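Long-range contacts in tail spike protein gp49 (Pseudomonas phage LKA1, PDB 4RU4), which probably cleaves the O-specific polysaccharide of Pseudomonas as a lyase, forming the trimeric tailspike with which the phage degrades the host envelope during entry: residues Arg14-Gln19 / Pro69-Ser74; Ile55-Leu60 / Gln78-Ile83; Gly145-Ile150 / Tyr199-Gly204; Asn310-Asn315 / Ala335-Tyr340; Ala349-Lys354 / Phe382-Cys387. All blocks are in the same frame, centred on the assembly; numbering follows the deposited sequence. Where two conformers were deposited one is given.

Overall arrangement
Side-chain chemistry in this elongated chain changes with place in the fold. Contacts 1 and 2 lie toward the N-terminal end and touch each other, Leu-60 of helix 55-65 packing on Pro-17 and Ile-72; contact 1 is partly buried and built mainly on backbone bonds, whereas contact 2 is a buried mixture of aromatic, apolar and polar pairs. Contact 3, also partly buried, is an antiparallel strand pair whose polar end holds waters. Contacts 4 and 5 are buried in the pectin lyase-like region, their centres about 10 Å apart, and both, like contact 1, touch a second subunit: contact 4 joins neighbouring parallel strands, while contact 5 fills the interior with rings.

Contact 1: residues Arg14-Gln19 / Pro69-Ser74; sequences RVTPAQ and PVHIPS
Pro-17 meets His-71 at the tight end of this contact, where ring atom CD of Pro-17 stands 3.1 Å from the carbonyl O of His-71. The same oxygen receives a CA-H...O approach from Thr-16, whose CG2 lies 3.5 Å from His-71 O, at the edge of the imidazole and near its plane. The Thr-16 chi1 of 63° places OG1 between the backbone N and the carbonyl carbon, where it accepts from Gln-19 N in an ST motif. Beyond it the Pro-17 ring crosses the side chain of Ile-72 at about a right angle, CG to CG1 at 4.1 Å, and reaches tip to tip toward Pro-73, with the two CD atoms 3.8 Å apart. Leu-60 of helix 55-65 and Tyr-77 also pack against this end.

Midway, a single bridge ties Val-15 to Val-70. Val-15 N donates to Pro-69 O at 3.1 Å, and His-71 N returns a nearly straight bond to Val-15 O at 2.8 Å; Arg-14 N adds a weak bond to that same Pro-69 oxygen.

The other end is looser. The exposed, poorly ordered Arg-14 lays NE 3.4 Å from CD of Pro-69, and Ser-74 of a second subunit packs on both residues.

With main-chain bonds and proline or aliphatic carbons doing the work, the alignment of the two segments is set by backbone and shape, not by pairing of charged side chains.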
# COMPACT_ATOMS: atom_id res chain seq x y z
N ARG B 14 29.86 21.38 10.86
CA ARG B 14 31.14 22.05 11.06
C ARG B 14 31.29 22.71 12.44
O ARG B 14 32.19 22.35 13.20
CB ARG B 14 31.38 23.08 9.95
CG ARG B 14 31.78 22.51 8.60
CD ARG B 14 32.42 23.60 7.74
NE ARG B 14 31.47 24.36 6.92
CZ ARG B 14 31.67 25.60 6.48
NH1 ARG B 14 30.74 26.20 5.74
NH2 ARG B 14 32.78 26.26 6.79
N VAL B 15 30.42 23.67 12.78
CA VAL B 15 30.55 24.40 14.05
C VAL B 15 29.61 23.89 15.14
O VAL B 15 28.60 23.26 14.85
CB VAL B 15 30.32 25.92 13.88
CG1 VAL B 15 31.26 26.49 12.83
CG2 VAL B 15 28.86 26.21 13.51
N THR B 16 29.94 24.19 16.39
CA THR B 16 29.06 23.84 17.50
C THR B 16 28.67 25.09 18.26
O THR B 16 29.36 26.11 18.17
CB THR B 16 29.73 22.86 18.48
OG1 THR B 16 30.87 23.50 19.08
CG2 THR B 16 30.13 21.58 17.77
N PRO B 17 27.57 25.02 19.03
CA PRO B 17 27.22 26.15 19.91
C PRO B 17 28.34 26.43 20.92
O PRO B 17 28.60 27.60 21.25
CB PRO B 17 25.96 25.65 20.64
CG PRO B 17 25.38 24.59 19.73
CD PRO B 17 26.57 23.94 19.07
N ALA B 18 28.99 25.39 21.44
CA ALA B 18 30.12 25.54 22.37
C ALA B 18 31.20 26.48 21.84
O ALA B 18 31.74 27.30 22.59
CB ALA B 18 30.75 24.18 22.71
N GLN B 19 31.51 26.36 20.55
CA GLN B 19 32.53 27.20 19.93
C GLN B 19 32.13 28.65 19.95
O GLN B 19 32.98 29.53 19.80
CB GLN B 19 32.75 26.82 18.46
CG GLN B 19 33.39 25.47 18.26
CD GLN B 19 33.64 25.20 16.78
OE1 GLN B 19 32.84 25.57 15.93
NE2 GLN B 19 34.77 24.56 16.48
N PRO B 69 27.37 24.39 8.54
CA PRO B 69 26.45 23.45 9.18
C PRO B 69 26.72 23.43 10.68
O PRO B 69 27.88 23.50 11.10
CB PRO B 69 26.80 22.09 8.55
CG PRO B 69 27.43 22.43 7.25
CD PRO B 69 28.18 23.73 7.49
N VAL B 70 25.66 23.35 11.47
CA VAL B 70 25.77 23.40 12.92
C VAL B 70 25.52 22.02 13.52
O VAL B 70 24.51 21.38 13.22
CB VAL B 70 24.77 24.42 13.51
CG1 VAL B 70 24.84 24.46 15.04
CG2 VAL B 70 25.07 25.80 12.91
N HIS B 71 26.44 21.57 14.35
CA HIS B 71 26.23 20.35 15.11
C HIS B 71 25.96 20.71 16.56
O HIS B 71 26.72 21.45 17.18
CB HIS B 71 27.44 19.41 15.05
CG HIS B 71 27.28 18.21 15.91
ND1 HIS B 71 26.36 17.21 15.63
CD2 HIS B 71 27.85 17.87 17.09
CE1 HIS B 71 26.40 16.30 16.58
NE2 HIS B 71 27.30 16.67 17.48
N ILE B 72 24.86 20.19 17.10
CA ILE B 72 24.47 20.49 18.48
C ILE B 72 24.68 19.24 19.32
O ILE B 72 23.92 18.30 19.24
CB ILE B 72 22.98 20.91 18.57
CG1 ILE B 72 22.72 22.14 17.70
CG2 ILE B 72 22.57 21.17 20.02
CD1 ILE B 72 21.32 22.74 17.89
N PRO B 73 25.73 19.24 20.16
CA PRO B 73 26.01 18.15 21.10
C PRO B 73 24.88 18.03 22.09
O PRO B 73 24.22 19.04 22.30
CB PRO B 73 27.25 18.66 21.86
CG PRO B 73 27.87 19.64 20.93
CD PRO B 73 26.70 20.33 20.27
N SER B 74 24.69 16.85 22.69
CA SER B 74 23.80 16.68 23.84
C SER B 74 23.94 17.82 24.81
O SER B 74 25.05 18.21 25.16
CB SER B 74 24.11 15.39 24.62
OG SER B 74 23.57 14.27 23.95

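Contact 2: residues Ile55-Leu60 / Gln78-Ile83; sequences IDWAAL and QINRGI
Trp-57 and Asp-56 supply the two hydrogen bonds that tie helix to strand corner. CG of Trp-57, anti to the backbone N (chi1 167°), starts the indole toward the corner. Indole NE1 of Trp-57 gives its N-H to Gly-82 O at 2.9 Å; the oxygen lies close to the ring plane, while the donor stands above the plane of the carbonyl. Gln-78 N meets Asp-56 OD2 on its anti side at 2.9 Å, nearly straight. Because OD1 takes the backbone N-H groups of Val-23 and Gly-24, the buried carboxylate has at least three donors, which probably stabilises its negative charge.

In a CH-pi contact, Arg-81 CB lies over one face of the indole, 3.7 Å from the centroid of the five-membered ring, and CD continues toward CZ2 at 3.9 Å. The guanidinium forms a salt bridge with Asp-53.

Apolar contacts follow: Ile-79 CG2 touches Trp-57 CB at 3.7 Å, and Leu-60 crosses Ile-79 at about a right angle, CD1 to CG2 at 4.1 Å. Buried Gln-78 O finds no polar partner.

Helix 55-65 rests in the corner between strands 75-79 and 82-86, near the N-terminal end of the beta-helix, with strand 98-107 pairing alongside strand 75-79.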
# COMPACT_ATOMS: atom_id res chain seq x y z
N ILE B 55 22.71 33.35 26.84
CA ILE B 55 23.95 32.98 26.18
C ILE B 55 23.73 31.81 25.18
O ILE B 55 24.28 31.83 24.08
CB ILE B 55 25.04 32.65 27.24
CG1 ILE B 55 25.52 33.95 27.90
CG2 ILE B 55 26.21 31.86 26.61
CD1 ILE B 55 26.25 33.77 29.26
N ASP B 56 22.91 30.82 25.55
CA ASP B 56 22.68 29.68 24.65
C ASP B 56 22.05 30.15 23.35
O ASP B 56 22.39 29.66 22.27
CB ASP B 56 21.76 28.62 25.28
CG ASP B 56 22.44 27.86 26.43
OD1 ASP B 56 23.68 27.72 26.42
OD2 ASP B 56 21.71 27.40 27.33
N TRP B 57 21.11 31.09 23.45
CA TRP B 57 20.49 31.61 22.23
C TRP B 57 21.51 32.37 21.39
O TRP B 57 21.64 32.15 20.16
CB TRP B 57 19.28 32.51 22.54
CG TRP B 57 18.89 33.25 21.27
CD1 TRP B 57 18.10 32.79 20.25
CD2 TRP B 57 19.33 34.56 20.87
NE1 TRP B 57 18.00 33.73 19.25
CE2 TRP B 57 18.75 34.82 19.60
CE3 TRP B 57 20.15 35.52 21.46
CZ2 TRP B 57 18.98 36.00 18.93
CZ3 TRP B 57 20.37 36.72 20.78
CH2 TRP B 57 19.78 36.94 19.53
N ALA B 58 22.23 33.29 22.03
CA ALA B 58 23.25 34.07 21.33
C ALA B 58 24.26 33.15 20.63
O ALA B 58 24.61 33.35 19.46
CB ALA B 58 23.96 35.05 22.32
N ALA B 59 24.71 32.11 21.33
CA ALA B 59 25.66 31.16 20.75
C ALA B 59 25.09 30.36 19.57
O ALA B 59 25.75 30.19 18.53
CB ALA B 59 26.21 30.20 21.84
N LEU B 60 23.86 29.87 19.72
CA LEU B 60 23.24 29.07 18.68
C LEU B 60 22.95 29.92 17.47
O LEU B 60 23.21 29.52 16.35
CB LEU B 60 21.92 28.47 19.17
CG LEU B 60 22.02 27.11 19.83
CD1 LEU B 60 20.73 26.86 20.60
CD2 LEU B 60 22.24 26.06 18.75
N GLN B 78 18.98 26.90 26.61
CA GLN B 78 17.89 27.79 26.97
C GLN B 78 17.88 28.98 26.04
O GLN B 78 18.88 29.71 25.95
CB GLN B 78 18.04 28.27 28.42
CG GLN B 78 18.40 27.13 29.40
CD GLN B 78 17.29 26.09 29.46
OE1 GLN B 78 16.17 26.39 29.89
NE2 GLN B 78 17.58 24.87 28.97
N ILE B 79 16.76 29.20 25.35
CA ILE B 79 16.68 30.31 24.42
C ILE B 79 15.46 31.19 24.70
O ILE B 79 14.40 30.71 25.08
CB ILE B 79 16.68 29.83 22.95
CG1 ILE B 79 15.41 29.02 22.64
CG2 ILE B 79 17.96 29.04 22.67
CD1 ILE B 79 15.13 28.77 21.15
N ASN B 80 15.62 32.50 24.55
CA ASN B 80 14.51 33.39 24.83
C ASN B 80 14.04 34.06 23.55
O ASN B 80 13.15 34.91 23.58
CB ASN B 80 14.94 34.47 25.83
CG ASN B 80 16.05 35.33 25.29
OD1 ASN B 80 17.16 34.85 25.07
ND2 ASN B 80 15.75 36.60 25.05
N ARG B 81 14.62 33.66 22.42
CA ARG B 81 14.23 34.21 21.12
C ARG B 81 14.31 33.10 20.11
O ARG B 81 15.05 32.14 20.32
CB ARG B 81 15.22 35.30 20.64
CG ARG B 81 15.26 36.54 21.48
CD ARG B 81 16.11 37.68 20.87
NE ARG B 81 16.26 38.68 21.90
CZ ARG B 81 15.37 39.64 22.14
NH1 ARG B 81 14.29 39.76 21.36
NH2 ARG B 81 15.56 40.50 23.13
N GLY B 82 13.62 33.26 18.99
CA GLY B 82 13.70 32.25 17.96
C GLY B 82 15.10 32.16 17.37
O GLY B 82 15.85 33.14 17.35
N ILE B 83 15.45 30.97 16.89
CA ILE B 83 16.66 30.78 16.09
C ILE B 83 16.24 30.82 14.62
O ILE B 83 15.52 29.94 14.15
CB ILE B 83 17.31 29.43 16.42
CG1 ILE B 83 17.60 29.34 17.93
CG2 ILE B 83 18.56 29.21 15.54
CD1 ILE B 83 17.95 27.93 18.40

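Contact 3: residues Gly145-Ile150 / Tyr199-Gly204; sequences GDVFII and YKVVSG
Carboxylate oxygen OD2 of Asp-146 is gripped by several groups: it forms a salt bridge with Lys-200 NZ at 3.6 Å, takes a bond from a water at 2.6 Å, and accepts from the backbone N of Val-143. The same water accepts from Lys-200 NZ at 2.7 Å. Lys-200 CG is anti to the backbone N (chi1 -172°) and the chain beyond is extended, carrying the ammonium to this end, where it also binds Asn-141 O.

A second water bridges the strands where direct pairing ends, accepting from Val-147 N and donating to Val-201 O. Direct backbone bonds follow, from Val-201 N to Val-147 O at 2.9 Å and then in both directions between Ile-149 and Tyr-199, a hydrogen-bonded pair whose Ile-149 N to Tyr-199 O distance is 2.7 Å.

On the face that carries Ile-149 and Tyr-199, Ile-149 CD1 packs on Val-201 CG2 at 3.8 Å, with Leu-118 beside both. From the opposite face the Phe-148 ring leads off onto Cys-171 and Val-173.

Antiparallel pairing of this kind, the strand directions 141° apart, is what an Ig-like beta domain is built from, consistent with the Ig-like tailspike family of this region.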
# COMPACT_ATOMS: atom_id res chain seq x y z
N GLY B 145 16.03 22.49 -13.54
CA GLY B 145 16.06 22.13 -12.13
C GLY B 145 15.51 23.25 -11.25
O GLY B 145 15.20 23.03 -10.08
N ASP B 146 15.38 24.46 -11.79
CA ASP B 146 14.87 25.58 -10.99
C ASP B 146 13.38 25.36 -10.70
O ASP B 146 12.71 24.63 -11.42
CB ASP B 146 15.07 26.94 -11.68
CG ASP B 146 16.50 27.49 -11.55
OD1 ASP B 146 17.33 26.92 -10.81
OD2 ASP B 146 16.77 28.52 -12.18
N VAL B 147 12.88 26.02 -9.66
CA VAL B 147 11.46 25.90 -9.27
C VAL B 147 10.79 27.25 -9.24
O VAL B 147 11.36 28.23 -8.73
CB VAL B 147 11.33 25.20 -7.89
CG1 VAL B 147 9.87 25.20 -7.38
CG2 VAL B 147 11.89 23.78 -7.99
N PHE B 148 9.61 27.33 -9.82
CA PHE B 148 8.84 28.56 -9.75
C PHE B 148 7.39 28.29 -9.42
O PHE B 148 6.91 27.16 -9.58
CB PHE B 148 8.99 29.42 -11.02
CG PHE B 148 8.45 28.78 -12.30
CD1 PHE B 148 7.13 28.97 -12.67
CD2 PHE B 148 9.29 28.06 -13.16
CE1 PHE B 148 6.64 28.44 -13.84
CE2 PHE B 148 8.80 27.51 -14.33
CZ PHE B 148 7.47 27.70 -14.68
N ILE B 149 6.72 29.33 -8.93
CA ILE B 149 5.31 29.27 -8.59
C ILE B 149 4.52 30.19 -9.52
O ILE B 149 4.85 31.38 -9.67
CB ILE B 149 5.07 29.79 -7.16
CG1 ILE B 149 5.72 28.86 -6.14
CG2 ILE B 149 3.55 29.90 -6.88
CD1 ILE B 149 5.82 29.47 -4.73
N ILE B 150 3.51 29.63 -10.17
CA ILE B 150 2.50 30.44 -10.82
C ILE B 150 1.46 30.77 -9.76
O ILE B 150 0.98 29.85 -9.08
CB ILE B 150 1.84 29.64 -11.95
CG1 ILE B 150 2.91 29.20 -12.97
CG2 ILE B 150 0.66 30.42 -12.58
CD1 ILE B 150 2.39 28.24 -14.06
N TYR B 199 6.83 33.63 -9.78
CA TYR B 199 7.89 33.85 -8.80
C TYR B 199 8.82 32.67 -8.79
O TYR B 199 8.36 31.52 -8.69
CB TYR B 199 7.28 33.92 -7.40
CG TYR B 199 6.36 35.10 -7.21
CD1 TYR B 199 6.88 36.36 -6.89
CD2 TYR B 199 4.98 34.98 -7.36
CE1 TYR B 199 6.06 37.45 -6.71
CE2 TYR B 199 4.14 36.07 -7.19
CZ TYR B 199 4.69 37.30 -6.87
OH TYR B 199 3.87 38.39 -6.68
N LYS B 200 10.11 32.96 -8.82
CA LYS B 200 11.14 31.96 -8.67
C LYS B 200 11.29 31.65 -7.18
O LYS B 200 11.27 32.57 -6.34
CB LYS B 200 12.48 32.49 -9.18
CG LYS B 200 13.59 31.43 -9.24
CD LYS B 200 14.83 32.01 -9.95
CE LYS B 200 16.02 31.06 -9.91
NZ LYS B 200 17.21 31.68 -10.61
N VAL B 201 11.46 30.38 -6.84
CA VAL B 201 11.70 30.06 -5.44
C VAL B 201 13.20 29.98 -5.21
O VAL B 201 13.87 29.09 -5.74
CB VAL B 201 11.00 28.76 -5.01
CG1 VAL B 201 11.24 28.49 -3.54
CG2 VAL B 201 9.51 28.87 -5.30
N VAL B 202 13.72 30.93 -4.44
CA VAL B 202 15.16 31.07 -4.26
C VAL B 202 15.44 30.73 -2.81
O VAL B 202 14.92 31.38 -1.89
CB VAL B 202 15.62 32.52 -4.60
CG1 VAL B 202 17.11 32.71 -4.39
CG2 VAL B 202 15.26 32.84 -6.03
N SER B 203 16.22 29.68 -2.60
CA SER B 203 16.51 29.21 -1.26
C SER B 203 17.76 28.33 -1.29
O SER B 203 18.17 27.88 -2.35
CB SER B 203 15.33 28.37 -0.74
OG SER B 203 15.11 27.26 -1.58
N GLY B 204 18.33 28.09 -0.13
CA GLY B 204 19.49 27.22 -0.02
C GLY B 204 19.16 25.93 0.70
O GLY B 204 18.02 25.44 0.66
O HOH W 1 18.94 29.86 -11.73
O HOH W 2 14.73 27.66 -8.09

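Contact 4: residues Asn310-Asn315 / Ala335-Tyr340; sequences NVRMRN and AEDCSY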
# COMPACT_ATOMS: atom_id res chain seq x y z
N ASN B 310 0.11 16.88 -4.54
CA ASN B 310 1.07 15.76 -4.51
C ASN B 310 1.81 15.72 -3.19
O ASN B 310 3.00 15.43 -3.13
CB ASN B 310 2.07 15.77 -5.69
CG ASN B 310 2.85 14.44 -5.81
OD1 ASN B 310 2.30 13.36 -5.57
ND2 ASN B 310 4.14 14.53 -6.12
N VAL B 311 1.08 15.99 -2.10
CA VAL B 311 1.66 15.82 -0.77
C VAL B 311 1.12 14.51 -0.21
O VAL B 311 -0.10 14.26 -0.21
CB VAL B 311 1.39 17.04 0.17
CG1 VAL B 311 2.07 16.82 1.52
CG2 VAL B 311 1.87 18.36 -0.50
N ARG B 312 2.04 13.64 0.21
CA ARG B 312 1.70 12.27 0.53
C ARG B 312 2.08 11.95 1.98
O ARG B 312 3.24 12.09 2.35
CB ARG B 312 2.43 11.33 -0.44
CG ARG B 312 2.27 11.75 -1.89
CD ARG B 312 0.82 11.47 -2.36
NE ARG B 312 0.66 11.86 -3.76
CZ ARG B 312 -0.47 11.69 -4.46
NH1 ARG B 312 -1.54 11.14 -3.88
NH2 ARG B 312 -0.52 12.06 -5.73
N MET B 313 1.10 11.52 2.80
CA MET B 313 1.39 11.13 4.16
C MET B 313 1.42 9.60 4.20
O MET B 313 0.43 8.95 3.86
CB MET B 313 0.31 11.63 5.12
CG MET B 313 -0.20 13.04 4.83
SD MET B 313 1.10 14.29 4.66
CE MET B 313 0.05 15.70 4.33
N ARG B 314 2.54 9.01 4.64
CA ARG B 314 2.70 7.57 4.53
C ARG B 314 3.28 6.99 5.80
O ARG B 314 4.18 7.60 6.40
CB ARG B 314 3.65 7.24 3.38
CG ARG B 314 3.10 7.67 2.01
CD ARG B 314 3.95 7.18 0.86
NE ARG B 314 3.27 7.38 -0.42
CZ ARG B 314 3.74 8.13 -1.40
NH1 ARG B 314 4.89 8.76 -1.28
NH2 ARG B 314 3.04 8.24 -2.53
N ASN B 315 2.79 5.82 6.19
CA ASN B 315 3.45 5.03 7.25
C ASN B 315 3.51 5.77 8.60
O ASN B 315 4.48 5.61 9.36
CB ASN B 315 4.86 4.60 6.81
CG ASN B 315 4.89 3.97 5.39
OD1 ASN B 315 3.97 3.26 5.00
ND2 ASN B 315 5.95 4.24 4.63
N ALA B 335 -6.77 21.41 -1.29
CA ALA B 335 -5.89 20.28 -1.57
C ALA B 335 -6.33 19.65 -2.89
O ALA B 335 -7.52 19.57 -3.15
CB ALA B 335 -5.97 19.22 -0.44
N GLU B 336 -5.38 19.23 -3.71
CA GLU B 336 -5.70 18.42 -4.90
C GLU B 336 -4.68 17.32 -5.08
O GLU B 336 -3.48 17.61 -5.04
CB GLU B 336 -5.76 19.28 -6.16
CG GLU B 336 -5.78 18.46 -7.45
CD GLU B 336 -6.06 19.28 -8.71
OE1 GLU B 336 -5.83 20.50 -8.72
OE2 GLU B 336 -6.51 18.68 -9.70
N ASP B 337 -5.12 16.08 -5.28
CA ASP B 337 -4.18 15.01 -5.63
C ASP B 337 -3.25 14.79 -4.44
O ASP B 337 -2.03 14.82 -4.57
CB ASP B 337 -3.36 15.36 -6.90
CG ASP B 337 -2.55 14.18 -7.42
OD1 ASP B 337 -2.89 13.02 -7.11
OD2 ASP B 337 -1.55 14.41 -8.15
N CYS B 338 -3.84 14.59 -3.27
CA CYS B 338 -3.04 14.28 -2.09
C CYS B 338 -3.61 13.01 -1.45
O CYS B 338 -4.74 12.63 -1.73
CB CYS B 338 -3.14 15.41 -1.08
SG CYS B 338 -2.34 16.95 -1.57
N SER B 339 -2.85 12.38 -0.54
CA SER B 339 -3.34 11.15 0.08
C SER B 339 -2.68 10.83 1.41
O SER B 339 -1.58 11.35 1.71
CB SER B 339 -3.13 9.93 -0.87
OG SER B 339 -1.77 9.78 -1.28
N TYR B 340 -3.38 10.01 2.20
CA TYR B 340 -2.79 9.27 3.33
C TYR B 340 -2.73 7.80 2.89
O TYR B 340 -3.68 7.27 2.33
CB TYR B 340 -3.65 9.39 4.61
CG TYR B 340 -3.61 10.76 5.29
CD1 TYR B 340 -4.36 11.81 4.81
CD2 TYR B 340 -2.82 10.98 6.42
CE1 TYR B 340 -4.31 13.09 5.42
CE2 TYR B 340 -2.78 12.25 7.04
CZ TYR B 340 -3.53 13.28 6.53
OH TYR B 340 -3.49 14.52 7.10
O HOH W 3 -3.51 9.93 -5.91
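The Arg-312 guanidinium has the backbone of segment 335-340 over one face, where Asp-337 O stands 3.3 Å above its plane and Cys-338 CA lies nearby. At its edge, NH1 donates to Ser-339 OG at 2.9 Å, and NE and NH2 together grip the amide oxygen of Asn-310, with NE to OD1 at 2.9 Å. The ring of Tyr-340 carries Met-313 CG over one face, offset toward the rim, 3.7 Å from the ring centroid in a CH-pi contact; the Tyr-358 ring also meets it, nearly parallel. Bent at chi2 (-52°), the methionine swings SD aside into an oblique Met-aromatic position.

The carboxylate of Asp-337 is turned almost perpendicular to the guanidinium, the planes 85° apart, and NH2 reaches OD1 from above the carboxylate plane, 58° out of it, in a salt bridge of 2.9 Å. A water beside NH1 adds a weak link to that oxygen.

These residues lie on strands 312-314 and 338-341, parallel neighbours in a right-handed parallel beta-helix of the pectin lyase-like kind, where successive coils stack. Backbone bonds join them: Met-313 N to Ser-339 O at 2.9 Å is nearly straight, whereas Ser-339 N to Val-311 O is weak. On the face bearing Met-313 and Tyr-340, the thiol sulfur of Cys-338 accepts from Val-311 N at 3.6 Å.

Several of these groups have further partners. Ser-339 OG also bonds Glu-341, Asp-337 OD2 bonds Tyr-188 OH, and Asn-310 OD1 is bonded by Thr-344 OG1 of a second subunit.

Contact 5: residues Ala349-Lys354 / Phe382-Cys387; sequences ATWQGK and FLLDQC
Trp-351 and Phe-382 meet from strands 349-352 and 382-385, whose short axes run 8.4 Å apart with their directions at 149°. The meeting is a methylene on a ring: Phe-382 CB sits almost straight over one face of the indole, 3.5 Å from the centroid of its five-membered ring. Phe-382 CG, anti to the carbonyl carbon (chi1 -57°), leads the ring on toward Gly-353. The phenyl ring is oblique to the indole, planes 59° apart. Leu-384 presses on the benzene side of Trp-351, its CG 3.4 Å from CZ2, while NE1 gives a weak, long hydrogen bond of 3.4 Å to Leu-383 O.

In the pectin lyase-like beta-helix the two strands belong to different faces, 349-352 pairing with 372-377 and 382-385 lying between 356-359 and 420-425, so the side chains meet across the interior. Phe-422, one coil on, joins both rings and extends the aromatic cluster.

The far edge of the Phe-382 ring reaches the corner where the chain turns after Gln-352. There CZ lies 3.3 Å from Gly-353 O, near the ring plane, and 3.8 Å from Lys-354 CA. Lys-354 NZ bonds Gln-418, and Asp-385 OD1 bonds His-360 of a second subunit.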
# COMPACT_ATOMS: atom_id res chain seq x y z
N ALA B 349 -10.97 10.96 9.77
CA ALA B 349 -10.27 11.55 8.64
C ALA B 349 -11.24 12.35 7.76
O ALA B 349 -12.46 12.35 8.00
CB ALA B 349 -9.56 10.45 7.83
N THR B 350 -10.73 13.04 6.74
CA THR B 350 -11.61 13.92 5.98
C THR B 350 -11.32 13.93 4.48
O THR B 350 -10.18 13.79 4.04
CB THR B 350 -11.54 15.40 6.51
OG1 THR B 350 -12.54 16.20 5.86
CG2 THR B 350 -10.19 16.00 6.17
N TRP B 351 -12.39 14.13 3.70
CA TRP B 351 -12.30 14.38 2.27
C TRP B 351 -12.64 15.86 2.08
O TRP B 351 -13.74 16.27 2.43
CB TRP B 351 -13.40 13.59 1.58
CG TRP B 351 -13.12 12.16 1.22
CD1 TRP B 351 -11.91 11.57 0.93
CD2 TRP B 351 -14.11 11.13 1.10
NE1 TRP B 351 -12.10 10.23 0.60
CE2 TRP B 351 -13.45 9.96 0.67
CE3 TRP B 351 -15.50 11.12 1.26
CZ2 TRP B 351 -14.12 8.77 0.43
CZ3 TRP B 351 -16.18 9.93 1.01
CH2 TRP B 351 -15.49 8.78 0.60
N GLN B 352 -11.73 16.64 1.51
CA GLN B 352 -11.96 18.03 1.18
C GLN B 352 -11.16 18.33 -0.09
O GLN B 352 -10.16 17.66 -0.37
CB GLN B 352 -11.46 18.94 2.32
CG GLN B 352 -12.02 18.58 3.68
CD GLN B 352 -11.80 19.64 4.74
OE1 GLN B 352 -11.65 20.83 4.44
NE2 GLN B 352 -11.81 19.22 6.03
N GLY B 353 -11.54 19.36 -0.84
CA GLY B 353 -10.75 19.76 -1.99
C GLY B 353 -11.08 18.96 -3.23
O GLY B 353 -12.22 18.95 -3.66
N LYS B 354 -10.10 18.27 -3.80
CA LYS B 354 -10.30 17.56 -5.08
C LYS B 354 -9.31 16.43 -5.21
O LYS B 354 -8.13 16.62 -4.96
CB LYS B 354 -10.09 18.53 -6.26
CG LYS B 354 -10.08 17.83 -7.67
CD LYS B 354 -10.08 18.86 -8.83
CE LYS B 354 -9.85 18.22 -10.20
NZ LYS B 354 -9.79 19.30 -11.27
N PHE B 382 -13.06 11.02 -4.77
CA PHE B 382 -12.69 10.87 -3.37
C PHE B 382 -12.82 9.39 -3.02
O PHE B 382 -13.88 8.79 -3.21
CB PHE B 382 -13.60 11.74 -2.50
CG PHE B 382 -13.55 13.18 -2.90
CD1 PHE B 382 -14.38 13.66 -3.93
CD2 PHE B 382 -12.63 14.04 -2.32
CE1 PHE B 382 -14.30 15.02 -4.34
CE2 PHE B 382 -12.55 15.40 -2.73
CZ PHE B 382 -13.40 15.87 -3.72
N LEU B 383 -11.72 8.82 -2.53
CA LEU B 383 -11.55 7.37 -2.52
C LEU B 383 -11.18 6.90 -1.13
O LEU B 383 -10.31 7.51 -0.50
CB LEU B 383 -10.44 6.98 -3.51
CG LEU B 383 -9.97 5.52 -3.58
CD1 LEU B 383 -11.14 4.58 -3.92
CD2 LEU B 383 -8.86 5.36 -4.61
N LEU B 384 -11.85 5.85 -0.66
CA LEU B 384 -11.38 5.05 0.48
C LEU B 384 -11.01 3.70 -0.11
O LEU B 384 -11.87 2.88 -0.42
CB LEU B 384 -12.47 4.87 1.56
CG LEU B 384 -12.98 6.13 2.24
CD1 LEU B 384 -13.98 5.79 3.34
CD2 LEU B 384 -11.80 6.91 2.82
N ASP B 385 -9.71 3.48 -0.25
CA ASP B 385 -9.18 2.36 -0.99
C ASP B 385 -8.70 1.29 -0.01
O ASP B 385 -7.62 1.44 0.58
CB ASP B 385 -7.99 2.90 -1.78
CG ASP B 385 -7.39 1.88 -2.72
OD1 ASP B 385 -7.26 0.68 -2.39
OD2 ASP B 385 -7.07 2.31 -3.85
N GLN B 386 -9.48 0.21 0.14
CA GLN B 386 -9.12 -0.93 0.98
C GLN B 386 -8.74 -0.50 2.40
O GLN B 386 -7.72 -0.96 2.95
CB GLN B 386 -7.94 -1.71 0.39
CG GLN B 386 -8.05 -2.09 -1.08
CD GLN B 386 -9.13 -3.11 -1.39
OE1 GLN B 386 -9.76 -3.07 -2.46
NE2 GLN B 386 -9.34 -4.06 -0.49
N CYS B 387 -9.56 0.37 2.99
CA CYS B 387 -9.31 0.78 4.36
C CYS B 387 -10.02 -0.10 5.39
O CYS B 387 -11.06 -0.72 5.11
CB CYS B 387 -9.71 2.24 4.57
SG CYS B 387 -8.64 3.40 3.62